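Peptidase M3B, oligoendopeptidase F (Enterococcus faecium, PDB 2QR4) probably hydrolyses oligopeptides as a metal-dependent endopeptidase of the M3B (oligoendopeptidase F) family. Local coordinates at residues H264-L269 with V424-L429; F437-F442 with Y500-Y505. All coordinates share one frame; numbering follows the deposited sequence.

Contact 1 of 2, residues H264-L269 with V424-L429; sequences HRYMEL and VLNHYL
Tyr266 reaches from helix 260-274 to Asn426 and Leu429 of helix 418-454, a helix-helix contact within the largely helical peptidase family M3 region. One aromatic side chain bridges the two helices: the closest backbone approach, Tyr266 CA to Leu429 CA, is 8.1 Å, wide enough for a ring to enter. With CG anti to the backbone N (chi1 -175°), Tyr266 directs its ring across to the partner helix. Asn426 and Leu429 stand three residues apart there, close to one helical turn, and meet two different parts of the ring.

Leu429 takes a face. Its CB lies 4.0 Å from the Tyr266 ring centroid and 25° off the ring normal, geometry that qualifies as a CH-pi contact. The methylene is shifted toward the hydroxyl-bearing end of the ring, as the 3.7 Å from Leu429 CB to Tyr266 CZ demonstrates. Farther along the same leucine, Leu429 CD1 comes to 4.1 Å from Tyr266 CE1, while the backbone Leu429 O is 3.8 Å from Tyr266 CE2.

Asn426 approaches the edge instead. Its side chain crosses that of Tyr266 at about a right angle, the amide plane is turned 51° from the ring, and its nitrogen lies in the ring plane. All three touching residues are buried. Helix 557-579 flanks both helices, Phe566 against Leu429 and Leu573 against Leu269, and a salt bridge from Arg265 to Glu574 ties the tyrosine's own helix to it.

The polar ends remain doubtful: Tyr266 OH and Asn426 ND2 are modelled only 2.6 Å apart, yet the angle is too poor for a hydrogen bond, whereas Asn426 OD1 stands 3.9 Å from Tyr266 OH.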
# COMPACT_ATOMS: atom_id res chain seq x y z
N HIS A 264 -25.03 27.90 2.82
CA HIS A 264 -25.00 28.78 1.66
C HIS A 264 -25.15 30.22 2.12
O HIS A 264 -24.36 31.09 1.74
CB HIS A 264 -26.10 28.43 0.65
CG HIS A 264 -25.92 27.09 0.01
ND1 HIS A 264 -26.87 26.54 -0.83
CD2 HIS A 264 -24.93 26.18 0.11
CE1 HIS A 264 -26.45 25.35 -1.23
NE2 HIS A 264 -25.27 25.11 -0.68
N ARG A 265 -26.14 30.45 2.97
CA ARG A 265 -26.40 31.76 3.55
C ARG A 265 -25.23 32.29 4.37
O ARG A 265 -24.90 33.48 4.28
CB ARG A 265 -27.63 31.70 4.45
CG ARG A 265 -28.88 32.26 3.86
CD ARG A 265 -29.47 33.28 4.83
NE ARG A 265 -30.37 32.67 5.79
CZ ARG A 265 -30.84 33.32 6.85
NH1 ARG A 265 -30.46 34.57 7.08
NH2 ARG A 265 -31.66 32.72 7.69
N TYR A 266 -24.62 31.43 5.18
CA TYR A 266 -23.49 31.83 6.01
C TYR A 266 -22.31 32.25 5.12
O TYR A 266 -21.58 33.19 5.44
CB TYR A 266 -23.09 30.69 6.95
CG TYR A 266 -22.00 31.04 7.93
CD1 TYR A 266 -21.95 32.29 8.53
CD2 TYR A 266 -21.03 30.11 8.29
CE1 TYR A 266 -20.97 32.61 9.43
CE2 TYR A 266 -20.04 30.43 9.19
CZ TYR A 266 -20.02 31.69 9.76
OH TYR A 266 -19.05 32.02 10.69
N MSE A 267 -22.17 31.58 3.98
CA MSE A 267 -21.13 31.93 3.02
C MSE A 267 -21.40 33.28 2.33
O MSE A 267 -20.48 34.08 2.16
CB MSE A 267 -20.95 30.80 2.00
CG MSE A 267 -20.44 29.50 2.64
SE MSE A 267 -18.66 29.62 3.52
CE MSE A 267 -19.19 30.12 5.33
N GLU A 268 -22.66 33.57 1.99
CA GLU A 268 -23.00 34.91 1.51
C GLU A 268 -22.58 35.97 2.52
O GLU A 268 -22.04 37.02 2.16
CB GLU A 268 -24.51 35.05 1.21
CG GLU A 268 -25.05 34.05 0.18
CD GLU A 268 -24.72 34.40 -1.29
OE1 GLU A 268 -24.08 35.45 -1.58
OE2 GLU A 268 -25.11 33.60 -2.17
N LEU A 269 -22.83 35.69 3.80
CA LEU A 269 -22.52 36.67 4.84
C LEU A 269 -21.02 36.89 4.91
O LEU A 269 -20.55 38.02 4.94
CB LEU A 269 -23.07 36.23 6.19
CG LEU A 269 -22.69 37.11 7.37
CD1 LEU A 269 -23.17 38.53 7.12
CD2 LEU A 269 -23.30 36.53 8.63
N VAL A 424 -19.22 36.50 19.39
CA VAL A 424 -19.64 35.18 19.86
C VAL A 424 -20.65 34.48 18.95
O VAL A 424 -20.61 33.26 18.79
CB VAL A 424 -19.96 35.14 21.38
CG1 VAL A 424 -19.86 36.51 22.02
CG2 VAL A 424 -21.26 34.43 21.67
N LEU A 425 -21.50 35.25 18.30
CA LEU A 425 -22.40 34.70 17.30
C LEU A 425 -21.60 34.01 16.19
O LEU A 425 -21.86 32.86 15.83
CB LEU A 425 -23.26 35.81 16.71
CG LEU A 425 -24.73 35.97 17.12
CD1 LEU A 425 -25.18 35.00 18.19
CD2 LEU A 425 -25.04 37.41 17.50
N ASN A 426 -20.61 34.72 15.66
CA ASN A 426 -19.81 34.18 14.56
C ASN A 426 -18.86 33.05 14.98
O ASN A 426 -18.63 32.11 14.23
CB ASN A 426 -19.07 35.30 13.84
CG ASN A 426 -18.26 34.80 12.68
OD1 ASN A 426 -17.05 34.64 12.79
ND2 ASN A 426 -18.93 34.52 11.56
N HIS A 427 -18.30 33.16 16.18
CA HIS A 427 -17.49 32.09 16.75
C HIS A 427 -18.29 30.78 16.78
O HIS A 427 -17.78 29.73 16.39
CB HIS A 427 -17.03 32.50 18.15
CG HIS A 427 -16.40 31.40 18.95
ND1 HIS A 427 -15.07 31.05 18.82
CD2 HIS A 427 -16.90 30.61 19.93
CE1 HIS A 427 -14.78 30.08 19.67
NE2 HIS A 427 -15.88 29.80 20.35
N TYR A 428 -19.55 30.86 17.22
CA TYR A 428 -20.44 29.69 17.23
C TYR A 428 -20.75 29.18 15.81
O TYR A 428 -20.70 27.97 15.56
CB TYR A 428 -21.77 29.99 17.96
CG TYR A 428 -22.76 28.84 17.85
CD1 TYR A 428 -22.65 27.72 18.67
CD2 TYR A 428 -23.78 28.86 16.89
CE1 TYR A 428 -23.53 26.66 18.56
CE2 TYR A 428 -24.69 27.80 16.77
CZ TYR A 428 -24.54 26.70 17.61
OH TYR A 428 -25.41 25.64 17.52
N LEU A 429 -21.07 30.08 14.89
CA LEU A 429 -21.48 29.64 13.55
C LEU A 429 -20.29 29.00 12.88
O LEU A 429 -20.42 28.04 12.13
CB LEU A 429 -22.05 30.79 12.72
CG LEU A 429 -23.28 31.49 13.31
CD1 LEU A 429 -23.50 32.85 12.67
CD2 LEU A 429 -24.51 30.62 13.17

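Contact 2 of 2, residues F437-F442 with Y500-Y505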
# COMPACT_ATOMS: atom_id res chain seq x y z
N PHE A 437 -21.05 20.66 9.17
CA PHE A 437 -21.09 20.68 7.72
C PHE A 437 -19.85 20.03 7.09
O PHE A 437 -19.98 19.13 6.24
CB PHE A 437 -21.32 22.10 7.17
CG PHE A 437 -22.75 22.57 7.32
CD1 PHE A 437 -23.76 21.99 6.56
CD2 PHE A 437 -23.08 23.56 8.24
CE1 PHE A 437 -25.10 22.39 6.71
CE2 PHE A 437 -24.42 23.98 8.39
CZ PHE A 437 -25.42 23.39 7.62
N ARG A 438 -18.68 20.47 7.50
CA ARG A 438 -17.43 19.97 6.91
C ARG A 438 -17.17 18.49 7.24
O ARG A 438 -16.88 17.68 6.35
CB ARG A 438 -16.28 20.88 7.33
CG ARG A 438 -14.90 20.54 6.79
CD ARG A 438 -14.00 21.79 6.85
NE ARG A 438 -12.57 21.49 6.73
CZ ARG A 438 -11.95 21.21 5.58
NH1 ARG A 438 -10.66 20.96 5.58
NH2 ARG A 438 -12.62 21.17 4.42
N GLN A 439 -17.32 18.11 8.50
CA GLN A 439 -17.12 16.71 8.87
C GLN A 439 -18.16 15.83 8.21
O GLN A 439 -17.87 14.71 7.77
CB GLN A 439 -17.11 16.54 10.38
CG GLN A 439 -16.02 17.37 11.08
CD GLN A 439 -14.63 17.24 10.42
OE1 GLN A 439 -13.95 18.23 10.20
NE2 GLN A 439 -14.22 16.01 10.13
N THR A 440 -19.38 16.33 8.10
CA THR A 440 -20.41 15.55 7.43
C THR A 440 -20.14 15.42 5.93
O THR A 440 -20.39 14.37 5.35
CB THR A 440 -21.79 16.11 7.70
OG1 THR A 440 -22.03 16.00 9.11
CG2 THR A 440 -22.85 15.32 6.94
N GLN A 441 -19.62 16.49 5.32
CA GLN A 441 -19.16 16.44 3.93
C GLN A 441 -18.19 15.27 3.77
O GLN A 441 -18.33 14.45 2.85
CB GLN A 441 -18.47 17.76 3.55
CG GLN A 441 -18.11 17.90 2.04
CD GLN A 441 -17.31 19.17 1.74
OE1 GLN A 441 -17.23 20.08 2.56
NE2 GLN A 441 -16.70 19.22 0.56
N PHE A 442 -17.21 15.20 4.67
CA PHE A 442 -16.22 14.15 4.68
C PHE A 442 -16.90 12.80 4.86
O PHE A 442 -16.56 11.84 4.18
CB PHE A 442 -15.17 14.37 5.79
CG PHE A 442 -14.27 15.57 5.58
CD1 PHE A 442 -14.16 16.18 4.33
CD2 PHE A 442 -13.48 16.07 6.62
CE1 PHE A 442 -13.33 17.27 4.13
CE2 PHE A 442 -12.64 17.16 6.43
CZ PHE A 442 -12.56 17.77 5.18
N TYR A 500 -14.67 4.97 8.92
CA TYR A 500 -15.94 5.58 9.28
C TYR A 500 -15.87 6.23 10.66
O TYR A 500 -16.65 5.94 11.55
CB TYR A 500 -17.03 4.53 9.24
CG TYR A 500 -17.50 4.23 7.84
CD1 TYR A 500 -18.39 5.08 7.19
CD2 TYR A 500 -17.06 3.11 7.17
CE1 TYR A 500 -18.82 4.81 5.91
CE2 TYR A 500 -17.50 2.83 5.89
CZ TYR A 500 -18.38 3.69 5.27
OH TYR A 500 -18.83 3.41 3.99
N TYR A 501 -14.92 7.14 10.80
CA TYR A 501 -14.66 7.81 12.05
C TYR A 501 -15.24 9.22 12.09
O TYR A 501 -15.87 9.60 13.08
CB TYR A 501 -13.16 7.86 12.26
CG TYR A 501 -12.67 8.46 13.54
CD1 TYR A 501 -12.53 7.69 14.67
CD2 TYR A 501 -12.29 9.79 13.60
CE1 TYR A 501 -12.04 8.21 15.84
CE2 TYR A 501 -11.80 10.34 14.76
CZ TYR A 501 -11.67 9.54 15.89
OH TYR A 501 -11.18 10.06 17.06
N VAL A 502 -15.06 10.00 11.02
CA VAL A 502 -15.40 11.43 11.05
C VAL A 502 -16.85 11.82 11.35
O VAL A 502 -17.07 12.88 11.92
CB VAL A 502 -15.00 12.18 9.75
CG1 VAL A 502 -13.52 12.35 9.67
CG2 VAL A 502 -15.55 11.47 8.54
N PHE A 503 -17.82 11.00 10.97
CA PHE A 503 -19.22 11.38 11.18
C PHE A 503 -19.51 11.61 12.65
O PHE A 503 -20.44 12.33 13.00
CB PHE A 503 -20.20 10.36 10.62
CG PHE A 503 -20.45 9.17 11.52
CD1 PHE A 503 -21.65 9.05 12.22
CD2 PHE A 503 -19.50 8.15 11.63
CE1 PHE A 503 -21.89 7.93 13.04
CE2 PHE A 503 -19.72 7.03 12.44
CZ PHE A 503 -20.91 6.92 13.16
N GLN A 504 -18.70 11.00 13.50
CA GLN A 504 -18.94 11.13 14.93
C GLN A 504 -18.73 12.54 15.45
O GLN A 504 -19.29 12.92 16.47
CB GLN A 504 -18.14 10.09 15.72
CG GLN A 504 -18.76 8.71 15.61
CD GLN A 504 -17.87 7.60 16.10
OE1 GLN A 504 -16.85 7.28 15.49
NE2 GLN A 504 -18.27 6.99 17.22
N TYR A 505 -17.93 13.33 14.74
CA TYR A 505 -17.76 14.72 15.14
C TYR A 505 -19.09 15.45 15.05
O TYR A 505 -19.43 16.23 15.92
CB TYR A 505 -16.73 15.45 14.26
CG TYR A 505 -15.30 15.01 14.45
CD1 TYR A 505 -14.65 15.13 15.67
CD2 TYR A 505 -14.58 14.50 13.39
CE1 TYR A 505 -13.33 14.73 15.82
CE2 TYR A 505 -13.27 14.11 13.53
CZ TYR A 505 -12.65 14.22 14.72
OH TYR A 505 -11.34 13.80 14.80
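Val502, in the turn leading into helix 503-520, packs on helix 418-454 with both methyls engaged, and the backbone comes close here, Gln439 CA to Val502 CA measuring 6.0 Å. Its CG2, lodged between its own backbone N and carbonyl carbon, packs on Phe442 CB at 4.0 Å and lies 4.1 Å from the backbone Gln439 O. CG1 borders the amide end of Gln439, whose side chain crosses the valine at about a right angle. Phe503 then turns its ring to Val248 and Leu252 of helix 246-258.

One turn past Val502, Tyr505 comes back to Gln439. Tyr505 CB is 3.8 Å from Gln439 CG, and Tyr505 CD2 is 4.0 Å from Gln439 CD. The glutamine chain bends at chi2 (-48°), which turns its amide end back beside the ring of Tyr505; the amide and ring planes stand 80° apart.

Gln439 thus serves this interface mainly through its aliphatic stem, CB and CG, with the amide end lying alongside Val502 and Tyr505. With none of the closest pairs polar on both sides, the two segments are held by van der Waals fit; directional bonds nearby include Thr440 OG1 to Ser506 OG, joining helix 418-454 to helix 503-520, and Tyr500 N to Glu446.

From the N terminus, helix 260-274 comes first, and contact 1 closes a long loop when 424-429 arrives after 154 intervening residues. After seven intervening residues of the same helix, 418-454, contact 2 opens at 437-442; it closes over 57 residues at 500-505, where helix 503-520 is entered. The two loops run in series and neither nest nor cross. Helix 418-454 is therefore the shared member, with its earlier part tied to helix 260-274 and its middle to 500-505. The contact centres lie about 19 Å apart, nearest atoms about 7 Å, without touching. The centre of contact 2 is about 7 Å from the centre of the chain, that of contact 1 about 23 Å.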